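PDB 2JD4: laminin subunit ALPHA-1 from Mus musculus, which contributes to basement membranes as a laminin chain, its paired LG4-5 domains binding metal ions and probably attaching laminin-111 to cell surfaces. Local coordinates for residues 85-98 / 124-138. The protein carries 4 engineered substitutions. Numbering follows the deposited sequence.
Sequences FDLGKGRTKVSHPA and QESPSVTVVGKATTL. Engineered in segment 124-138: K134 (natural residue Asn). With MG (magnesium ion), chain C.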
loop_
_atom_site.group_PDB
_atom_site.type_symbol
_atom_site.label_atom_id
_atom_site.label_comp_id
_atom_site.label_asym_id
_atom_site.label_seq_id
_atom_site.Cartn_x
_atom_site.Cartn_y
_atom_site.Cartn_z
ATOM N N PHE A 85 24.720 7.471 1.976
ATOM C CA PHE A 85 24.914 8.893 2.241
ATOM C C PHE A 85 26.041 9.430 1.367
ATOM O O PHE A 85 26.843 8.661 0.838
ATOM C CB PHE A 85 25.252 9.112 3.724
ATOM C CG PHE A 85 26.462 8.347 4.194
ATOM C CD1 PHE A 85 27.743 8.866 4.027
ATOM C CD2 PHE A 85 26.321 7.096 4.781
ATOM C CE1 PHE A 85 28.873 8.142 4.441
ATOM C CE2 PHE A 85 27.439 6.366 5.198
ATOM C CZ PHE A 85 28.716 6.893 5.024
ATOM N N ASP A 86 26.086 10.748 1.214
ATOM C CA ASP A 86 27.120 11.411 0.418
ATOM C C ASP A 86 27.561 12.620 1.234
ATOM O O ASP A 86 26.741 13.476 1.569
ATOM C CB ASP A 86 26.549 11.887 -0.922
ATOM C CG ASP A 86 27.632 12.253 -1.934
ATOM O OD1 ASP A 86 28.672 12.816 -1.533
ATOM O OD2 ASP A 86 27.429 11.992 -3.141
ATOM N N LEU A 87 28.850 12.688 1.549
ATOM C CA LEU A 87 29.388 13.791 2.335
ATOM C C LEU A 87 29.748 15.009 1.483
ATOM O O LEU A 87 30.282 15.995 1.995
ATOM C CB LEU A 87 30.623 13.327 3.110
ATOM C CG LEU A 87 30.479 12.036 3.925
ATOM C CD1 LEU A 87 31.782 11.758 4.660
ATOM C CD2 LEU A 87 29.330 12.162 4.929
ATOM N N GLY A 88 29.462 14.942 0.187
ATOM C CA GLY A 88 29.766 16.070 -0.682
ATOM C C GLY A 88 30.682 15.771 -1.857
ATOM O O GLY A 88 30.770 16.569 -2.795
ATOM N N LYS A 89 31.365 14.632 -1.821
ATOM C CA LYS A 89 32.277 14.267 -2.905
ATOM C C LYS A 89 32.271 12.778 -3.244
ATOM O O LYS A 89 33.262 12.243 -3.741
ATOM C CB LYS A 89 33.699 14.716 -2.558
ATOM C CG LYS A 89 33.830 16.223 -2.420
ATOM C CD LYS A 89 35.224 16.632 -1.989
ATOM C CE LYS A 89 35.326 18.143 -1.861
ATOM N NZ LYS A 89 36.695 18.573 -1.467
ATOM N N GLY A 90 31.151 12.113 -2.980
ATOM C CA GLY A 90 31.061 10.696 -3.279
ATOM C C GLY A 90 30.053 9.995 -2.396
ATOM O O GLY A 90 29.827 10.405 -1.255
ATOM N N ARG A 91 29.449 8.933 -2.917
ATOM C CA ARG A 91 28.449 8.184 -2.170
ATOM C C ARG A 91 28.971 6.881 -1.561
ATOM O O ARG A 91 29.741 6.146 -2.184
ATOM C CB ARG A 91 27.250 7.882 -3.079
ATOM C CG ARG A 91 26.154 7.052 -2.423
ATOM C CD ARG A 91 24.819 7.253 -3.132
ATOM N NE ARG A 91 24.771 6.590 -4.421
ATOM C CZ ARG A 91 24.108 7.042 -5.481
ATOM N NH1 ARG A 91 23.427 8.174 -5.420
ATOM N NH2 ARG A 91 24.132 6.354 -6.611
ATOM N N THR A 92 28.552 6.611 -0.329
ATOM C CA THR A 92 28.921 5.380 0.360
ATOM C C THR A 92 27.608 4.613 0.530
ATOM O O THR A 92 26.594 5.205 0.892
ATOM C CB THR A 92 29.529 5.663 1.759
ATOM O OG1 THR A 92 30.723 6.443 1.623
ATOM C CG2 THR A 92 29.868 4.363 2.464
ATOM N N LYS A 93 27.612 3.312 0.260
ATOM C CA LYS A 93 26.394 2.517 0.387
ATOM C C LYS A 93 26.602 1.230 1.170
ATOM O O LYS A 93 27.637 0.580 1.048
ATOM C CB LYS A 93 25.835 2.189 -1.000
ATOM C CG LYS A 93 24.547 1.382 -0.982
ATOM C CD LYS A 93 23.900 1.356 -2.362
ATOM C CE LYS A 93 22.540 0.672 -2.324
ATOM N NZ LYS A 93 21.822 0.794 -3.623
ATOM N N VAL A 94 25.612 0.870 1.983
ATOM C CA VAL A 94 25.666 -0.354 2.779
ATOM C C VAL A 94 24.336 -1.088 2.628
ATOM O O VAL A 94 23.278 -0.461 2.585
ATOM C CB VAL A 94 25.856 -0.063 4.285
ATOM C CG1 VAL A 94 26.294 -1.328 5.003
ATOM C CG2 VAL A 94 26.854 1.065 4.490
ATOM N N SER A 95 24.393 -2.413 2.547
ATOM C CA SER A 95 23.188 -3.225 2.417
ATOM C C SER A 95 23.186 -4.291 3.501
ATOM O O SER A 95 24.230 -4.616 4.065
ATOM C CB SER A 95 23.130 -3.896 1.040
ATOM O OG SER A 95 23.011 -2.935 0.002
ATOM N N HIS A 96 22.007 -4.823 3.800
ATOM C CA HIS A 96 21.880 -5.865 4.808
ATOM C C HIS A 96 20.994 -6.963 4.222
ATOM O O HIS A 96 19.990 -6.676 3.564
ATOM C CB HIS A 96 21.255 -5.295 6.080
ATOM C CG HIS A 96 21.354 -6.205 7.263
ATOM N ND1 HIS A 96 22.199 -5.958 8.325
ATOM C CD2 HIS A 96 20.722 -7.367 7.548
ATOM C CE1 HIS A 96 22.082 -6.929 9.213
ATOM N NE2 HIS A 96 21.191 -7.797 8.765
ATOM N N PRO A 97 21.357 -8.235 4.452
ATOM C CA PRO A 97 20.624 -9.407 3.958
ATOM C C PRO A 97 19.253 -9.702 4.571
ATOM O O PRO A 97 18.401 -10.299 3.920
ATOM C CB PRO A 97 21.607 -10.545 4.207
ATOM C CG PRO A 97 22.271 -10.115 5.475
ATOM C CD PRO A 97 22.562 -8.656 5.189
ATOM N N ALA A 98 19.042 -9.293 5.816
ATOM C CA ALA A 98 17.778 -9.557 6.500
ATOM C C ALA A 98 16.537 -9.212 5.686
ATOM O O ALA A 98 16.453 -8.146 5.074
ATOM C CB ALA A 98 17.742 -8.813 7.832
ATOM N N GLN A 124 22.070 -8.339 14.481
ATOM C CA GLN A 124 23.042 -8.898 13.544
ATOM C C GLN A 124 23.694 -7.744 12.789
ATOM O O GLN A 124 23.053 -7.074 11.983
ATOM C CB GLN A 124 22.355 -9.874 12.570
ATOM C CG GLN A 124 21.333 -9.240 11.626
ATOM C CD GLN A 124 20.439 -10.259 10.922
ATOM O OE1 GLN A 124 20.917 -11.132 10.190
ATOM N NE2 GLN A 124 19.130 -10.143 11.139
ATOM N N GLU A 125 24.975 -7.516 13.066
ATOM C CA GLU A 125 25.722 -6.427 12.446
ATOM C C GLU A 125 26.366 -6.850 11.128
ATOM O O GLU A 125 26.914 -7.948 11.018
ATOM C CB GLU A 125 26.797 -5.924 13.424
ATOM C CG GLU A 125 27.449 -4.601 13.043
ATOM C CD GLU A 125 28.448 -4.112 14.088
ATOM O OE1 GLU A 125 28.060 -3.927 15.263
ATOM O OE2 GLU A 125 29.626 -3.908 13.732
ATOM N N SER A 126 26.286 -5.976 10.128
ATOM C CA SER A 126 26.869 -6.250 8.815
ATOM C C SER A 126 28.320 -5.783 8.801
ATOM O O SER A 126 28.724 -4.970 9.626
ATOM C CB SER A 126 26.114 -5.491 7.728
ATOM O OG SER A 126 26.422 -4.107 7.792
ATOM N N PRO A 127 29.130 -6.299 7.865
ATOM C CA PRO A 127 30.524 -5.852 7.834
ATOM C C PRO A 127 30.567 -4.360 7.510
ATOM O O PRO A 127 29.643 -3.829 6.890
ATOM C CB PRO A 127 31.131 -6.714 6.728
ATOM C CG PRO A 127 30.368 -7.998 6.868
ATOM C CD PRO A 127 28.944 -7.497 7.028
ATOM N N SER A 128 31.631 -3.681 7.932
ATOM C CA SER A 128 31.761 -2.253 7.677
ATOM C C SER A 128 32.214 -1.926 6.258
ATOM O O SER A 128 32.815 -2.751 5.572
ATOM C CB SER A 128 32.743 -1.619 8.663
ATOM O OG SER A 128 32.218 -1.625 9.976
ATOM N N VAL A 129 31.910 -0.707 5.832
ATOM C CA VAL A 129 32.294 -0.220 4.519
ATOM C C VAL A 129 33.089 1.059 4.747
ATOM O O VAL A 129 32.821 1.802 5.697
ATOM C CB VAL A 129 31.060 0.087 3.647
ATOM C CG1 VAL A 129 31.493 0.722 2.342
ATOM C CG2 VAL A 129 30.290 -1.191 3.370
ATOM N N THR A 130 34.069 1.311 3.886
ATOM C CA THR A 130 34.902 2.500 4.011
ATOM C C THR A 130 34.256 3.714 3.362
ATOM O O THR A 130 33.817 3.658 2.216
ATOM C CB THR A 130 36.297 2.265 3.378
ATOM O OG1 THR A 130 37.009 1.299 4.157
ATOM C CG2 THR A 130 37.100 3.562 3.327
ATOM N N VAL A 131 34.199 4.814 4.104
ATOM C CA VAL A 131 33.611 6.040 3.593
ATOM C C VAL A 131 34.315 6.451 2.305
ATOM O O VAL A 131 35.549 6.492 2.240
ATOM C CB VAL A 131 33.702 7.176 4.637
ATOM C CG1 VAL A 131 33.273 8.499 4.025
ATOM C CG2 VAL A 131 32.805 6.841 5.824
ATOM N N VAL A 132 33.514 6.748 1.285
ATOM C CA VAL A 132 34.009 7.136 -0.029
ATOM C C VAL A 132 34.124 8.648 -0.180
ATOM O O VAL A 132 33.286 9.399 0.320
ATOM C CB VAL A 132 33.069 6.601 -1.139
ATOM C CG1 VAL A 132 33.499 7.128 -2.495
ATOM C CG2 VAL A 132 33.072 5.076 -1.132
ATOM N N GLY A 133 35.166 9.092 -0.876
ATOM C CA GLY A 133 35.338 10.516 -1.082
ATOM C C GLY A 133 36.308 11.175 -0.126
ATOM O O GLY A 133 36.704 10.600 0.888
ATOM N N LYS A 134 36.674 12.407 -0.462
ATOM C CA LYS A 134 37.612 13.195 0.324
ATOM C C LYS A 134 36.900 14.009 1.397
ATOM O O LYS A 134 37.466 14.260 2.463
ATOM C CB LYS A 134 38.392 14.136 -0.599
ATOM C CG LYS A 134 39.259 13.437 -1.646
ATOM C CD LYS A 134 38.455 12.510 -2.553
ATOM C CE LYS A 134 37.353 13.249 -3.297
ATOM N NZ LYS A 134 36.514 12.317 -4.103
ATOM N N ALA A 135 35.668 14.426 1.109
ATOM C CA ALA A 135 34.879 15.211 2.056
ATOM C C ALA A 135 34.893 14.511 3.411
ATOM O O ALA A 135 35.010 13.289 3.478
ATOM C CB ALA A 135 33.448 15.361 1.550
ATOM N N THR A 136 34.776 15.280 4.490
ATOM C CA THR A 136 34.810 14.687 5.822
ATOM C C THR A 136 33.581 14.947 6.684
ATOM O O THR A 136 33.478 14.407 7.779
ATOM C CB THR A 136 36.042 15.176 6.618
ATOM O OG1 THR A 136 35.893 16.567 6.925
ATOM C CG2 THR A 136 37.309 14.978 5.807
ATOM N N THR A 137 32.649 15.761 6.207
ATOM C CA THR A 137 31.470 16.056 7.012
ATOM C C THR A 137 30.123 15.888 6.310
ATOM O O THR A 137 29.991 16.158 5.113
ATOM C CB THR A 137 31.533 17.497 7.579
ATOM O OG1 THR A 137 31.485 18.448 6.505
ATOM C CG2 THR A 137 32.814 17.700 8.377
ATOM N N LEU A 138 29.132 15.424 7.070
ATOM C CA LEU A 138 27.773 15.269 6.561
ATOM C C LEU A 138 27.093 16.564 6.977
ATOM O O LEU A 138 26.754 16.746 8.147
ATOM C CB LEU A 138 27.061 14.076 7.215
ATOM C CG LEU A 138 25.557 13.934 6.929
ATOM C CD1 LEU A 138 25.322 13.643 5.440
ATOM C CD2 LEU A 138 24.977 12.808 7.789
HETATM MG MG MG C . 29.898 17.682 3.482
HETATM O O HOH W 1 30.732 9.274 1.216
HETATM O O HOH W 2 32.114 18.008 3.611
HETATM O O HOH W 3 29.611 19.108 1.647
#
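T92 turns its hydroxyl straight onto the facing backbone: V132 N donates to T92 OG1 over 2.8 Å, almost linearly (174°). Its chi1 of -61° sets OG1 beside its own backbone N and sends CG2 the other way, to slide past V129 CG1 at 4.0 Å. Water 1 lies within hydrogen-bonding distance of T92 OG1, G90 O and V132 O, bridging 85-98 and 124-138 beside that bond. A valine in place of T92 would probably leave V132 N without its acceptor and water 1 with one partner fewer. Across the turn, L87 forks: CD1 meets V131 CG1 at 3.6 Å, CD2 reaches L138 CB, and both neighbouring side chains cross it at about a right angle. V131 CG2 then comes to the F85 ring edge at CZ. The carbonyls L87 O and T137 O lie 3.1 Å apart because both bind magnesium, whose protein ligands D70 and D139 complete. At the far end, the H96 ring stands perpendicular to the side-chain amide of Q124, while the backbone carbonyl Q124 O lies in plane at its edge, 2.9 Å from CE1. Edge strand 91-95, paired with 80-86, faces strand 124-130, which pairs with 116-121 in the opposing sheet of the laminin G sandwich.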